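Local coordinates for protein subtilase cytotoxin, subunit B (Escherichia coli, PDB 3DWA) that probably forms the pentameric, glycan-binding part of an AB5 toxin, recognising cell-surface glycans that carry a non-human sialic acid, at residues S40-C45 with V74-E79. Sequence-based numbering, arbitrary orientation.
Sequences SSISAC and VRIYYE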
ATOM      1  N   SER C  40      11.234   3.763  29.552  1.00 37.05           N
ATOM      2  CA  SER C  40      10.986   5.181  29.257  1.00 37.62           C
ATOM      3  C   SER C  40      10.555   5.435  27.783  1.00 37.59           C
ATOM      4  O   SER C  40      10.988   4.718  26.871  1.00 36.79           O
ATOM      5  CB  SER C  40      12.253   5.977  29.541  1.00 36.75           C
ATOM      6  OG  SER C  40      13.284   5.465  28.718  1.00 38.88           O
ATOM      7  N   SER C  41       9.775   6.512  27.592  1.00 37.55           N
ATOM      8  CA  SER C  41       9.007   6.797  26.380  1.00 37.68           C
ATOM      9  C   SER C  41       9.600   7.908  25.527  1.00 36.66           C
ATOM     10  O   SER C  41      10.056   8.919  26.042  1.00 36.78           O
ATOM     11  CB  SER C  41       7.574   7.194  26.770  1.00 38.71           C
ATOM     12  OG  SER C  41       6.752   6.058  27.080  1.00 41.25           O
ATOM     13  N   ILE C  42       9.568   7.712  24.210  1.00 35.26           N
ATOM     14  CA  ILE C  42       9.861   8.755  23.221  1.00 33.46           C
ATOM     15  C   ILE C  42       8.608   8.874  22.322  1.00 32.48           C
ATOM     16  O   ILE C  42       7.933   7.870  22.056  1.00 32.32           O
ATOM     17  CB  ILE C  42      11.172   8.397  22.397  1.00 34.62           C
ATOM     18  CG1 ILE C  42      11.377   9.265  21.120  1.00 34.05           C
ATOM     19  CG2 ILE C  42      11.175   6.907  21.983  1.00 34.72           C
ATOM     20  CD1 ILE C  42      11.730  10.753  21.371  1.00 37.96           C
ATOM     21  N   SER C  43       8.278  10.092  21.910  1.00 29.00           N
ATOM     22  CA  SER C  43       7.169  10.342  21.008  1.00 28.38           C
ATOM     23  C   SER C  43       7.735  11.218  19.903  1.00 25.81           C
ATOM     24  O   SER C  43       8.645  12.006  20.130  1.00 24.10           O
ATOM     25  CB  SER C  43       6.013  11.110  21.671  1.00 27.99           C
ATOM     26  OG  SER C  43       5.463  10.440  22.802  1.00 34.48           O
ATOM     27  N   ALA C  44       7.182  11.055  18.716  1.00 23.56           N
ATOM     28  CA  ALA C  44       7.543  11.856  17.564  1.00 23.18           C
ATOM     29  C   ALA C  44       6.383  11.794  16.567  1.00 23.15           C
ATOM     30  O   ALA C  44       5.791  10.728  16.402  1.00 22.83           O
ATOM     31  CB  ALA C  44       8.842  11.284  16.946  1.00 22.33           C
ATOM     32  N   CYS C  45       6.049  12.926  15.930  1.00 23.61           N
ATOM     33  CA  CYS C  45       5.008  13.014  14.912  1.00 24.94           C
ATOM     34  C   CYS C  45       5.542  13.398  13.515  1.00 24.35           C
ATOM     35  O   CYS C  45       6.499  14.141  13.403  1.00 24.63           O
ATOM     36  CB  CYS C  45       3.941  14.069  15.284  1.00 25.00           C
ATOM     37  SG  CYS C  45       3.343  13.918  16.963  1.00 32.71           S
ATOM     38  N   VAL C  74      13.834  -0.663  17.054  1.00 19.06           N
ATOM     39  CA  VAL C  74      14.194   0.247  15.952  1.00 19.67           C
ATOM     40  C   VAL C  74      14.811   1.542  16.539  1.00 20.27           C
ATOM     41  O   VAL C  74      14.715   1.797  17.750  1.00 20.42           O
ATOM     42  CB  VAL C  74      12.978   0.558  15.004  1.00 19.22           C
ATOM     43  CG1 VAL C  74      12.433  -0.770  14.415  1.00 18.74           C
ATOM     44  CG2 VAL C  74      11.854   1.321  15.764  1.00 16.92           C
ATOM     45  N   ARG C  75      15.486   2.306  15.691  1.00 20.25           N
ATOM     46  CA  ARG C  75      15.989   3.619  16.054  1.00 20.06           C
ATOM     47  C   ARG C  75      14.992   4.609  15.524  1.00 20.78           C
ATOM     48  O   ARG C  75      14.608   4.509  14.360  1.00 19.56           O
ATOM     49  CB  ARG C  75      17.328   3.873  15.376  1.00 19.60           C
ATOM     50  CG  ARG C  75      17.876   5.302  15.546  1.00 19.64           C
ATOM     51  CD  ARG C  75      19.308   5.363  15.115  1.00 20.72           C
ATOM     52  NE  ARG C  75      20.219   4.642  16.012  1.00 24.88           N
ATOM     53  CZ  ARG C  75      21.515   4.416  15.733  1.00 26.00           C
ATOM     54  NH1 ARG C  75      22.047   4.852  14.588  1.00 24.85           N
ATOM     55  NH2 ARG C  75      22.288   3.747  16.587  1.00 22.81           N
ATOM     56  N   ILE C  76      14.579   5.536  16.389  1.00 20.96           N
ATOM     57  CA  ILE C  76      13.749   6.672  16.033  1.00 22.57           C
ATOM     58  C   ILE C  76      14.658   7.878  15.948  1.00 23.34           C
ATOM     59  O   ILE C  76      15.373   8.180  16.906  1.00 22.79           O
ATOM     60  CB  ILE C  76      12.589   6.906  17.082  1.00 23.66           C
ATOM     61  CG1 ILE C  76      11.363   6.040  16.731  1.00 26.57           C
ATOM     62  CG2 ILE C  76      12.029   8.305  16.999  1.00 23.99           C
ATOM     63  CD1 ILE C  76      11.563   4.592  16.838  1.00 33.45           C
ATOM     64  N   TYR C  77      14.637   8.553  14.797  1.00 22.74           N
ATOM     65  CA  TYR C  77      15.325   9.835  14.591  1.00 22.40           C
ATOM     66  C   TYR C  77      14.337  10.962  14.655  1.00 22.92           C
ATOM     67  O   TYR C  77      13.311  10.930  13.969  1.00 22.37           O
ATOM     68  CB  TYR C  77      15.925   9.889  13.206  1.00 21.01           C
ATOM     69  CG  TYR C  77      17.013   8.923  12.917  1.00 18.81           C
ATOM     70  CD1 TYR C  77      18.352   9.280  13.094  1.00 15.72           C
ATOM     71  CD2 TYR C  77      16.725   7.650  12.419  1.00 17.79           C
ATOM     72  CE1 TYR C  77      19.379   8.360  12.774  1.00 16.05           C
ATOM     73  CE2 TYR C  77      17.726   6.753  12.104  1.00 17.77           C
ATOM     74  CZ  TYR C  77      19.053   7.124  12.272  1.00 19.40           C
ATOM     75  OH  TYR C  77      20.020   6.204  11.968  1.00 20.36           O
ATOM     76  N   TYR C  78      14.638  11.980  15.465  1.00 23.64           N
ATOM     77  CA  TYR C  78      13.669  13.029  15.737  1.00 24.81           C
ATOM     78  C   TYR C  78      14.330  14.420  15.771  1.00 25.11           C
ATOM     79  O   TYR C  78      15.530  14.550  15.956  1.00 25.09           O
ATOM     80  CB  TYR C  78      12.904  12.726  17.055  1.00 24.89           C
ATOM     81  CG  TYR C  78      13.770  12.918  18.304  1.00 25.89           C
ATOM     82  CD1 TYR C  78      13.758  14.119  18.994  1.00 26.50           C
ATOM     83  CD2 TYR C  78      14.628  11.917  18.746  1.00 25.57           C
ATOM     84  CE1 TYR C  78      14.569  14.326  20.115  1.00 26.85           C
ATOM     85  CE2 TYR C  78      15.451  12.100  19.874  1.00 24.61           C
ATOM     86  CZ  TYR C  78      15.420  13.316  20.538  1.00 26.96           C
ATOM     87  OH  TYR C  78      16.200  13.524  21.647  1.00 28.59           O
ATOM     88  N   GLU C  79      13.523  15.450  15.595  1.00 26.91           N
ATOM     89  CA  GLU C  79      13.975  16.808  15.795  1.00 29.02           C
ATOM     90  C   GLU C  79      13.052  17.524  16.781  1.00 28.58           C
ATOM     91  O   GLU C  79      11.882  17.691  16.497  1.00 28.43           O
ATOM     92  CB  GLU C  79      14.031  17.567  14.494  1.00 29.15           C
ATOM     93  CG  GLU C  79      14.258  19.005  14.740  1.00 35.42           C
ATOM     94  CD  GLU C  79      14.980  19.653  13.631  1.00 41.85           C
ATOM     95  OE1 GLU C  79      14.297  20.224  12.738  1.00 43.50           O
ATOM     96  OE2 GLU C  79      16.233  19.547  13.648  1.00 46.97           O
TER
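A44 and Y78 mark the nearest backbone approach between strands 41-45 and 74-79: their CA atoms are 6.5 Å apart, and the strand axes close to 7.8 Å with 64° between their N-to-C directions. No hydrogen bond joins the two segments, so side chains alone make the contact, across the interior of an antiparallel sheet that appears to close on itself, consistent with the OB-fold barrel of AB5 toxin B subunits. The strand pairings trace the circuit: 14-24 with 27-35, 27-35 with 41-47, 41-47 to 96-102 through a C45 to L97 backbone bond, 96-102 with 73-79, and 73-79 back with 14-24. L97 packs on A44 and I76, V14 on I42 and I76, and F11 of strand 10-12 beside I42 and the Y78 ring, so three more strands share the apolar cluster.

Alternation along each strand sends I42 and A44 inward against I76 and Y78, whereas S43 and Y77 point away; the Y77 ring meets H20 of a neighbouring subunit. I42 extends CG1 anti to its backbone N (chi1 167°), and CD1 comes over one face of the Y78 ring. This CH-pi contact puts I42 CD1 4.2 Å from the Y78 ring centroid, 14° off the ring normal. The methyl is displaced slightly toward the rim, with Y78 CD2 4.1 Å from I42 CD1. One carbon back along the same branch, I42 CG1 meets I76 CG2 at 4.3 Å. That I76 methyl serves both inward residues, since I76 CG2 is also 4.4 Å from A44 CB, which in turn sits 4.3 Å from Y78 CB.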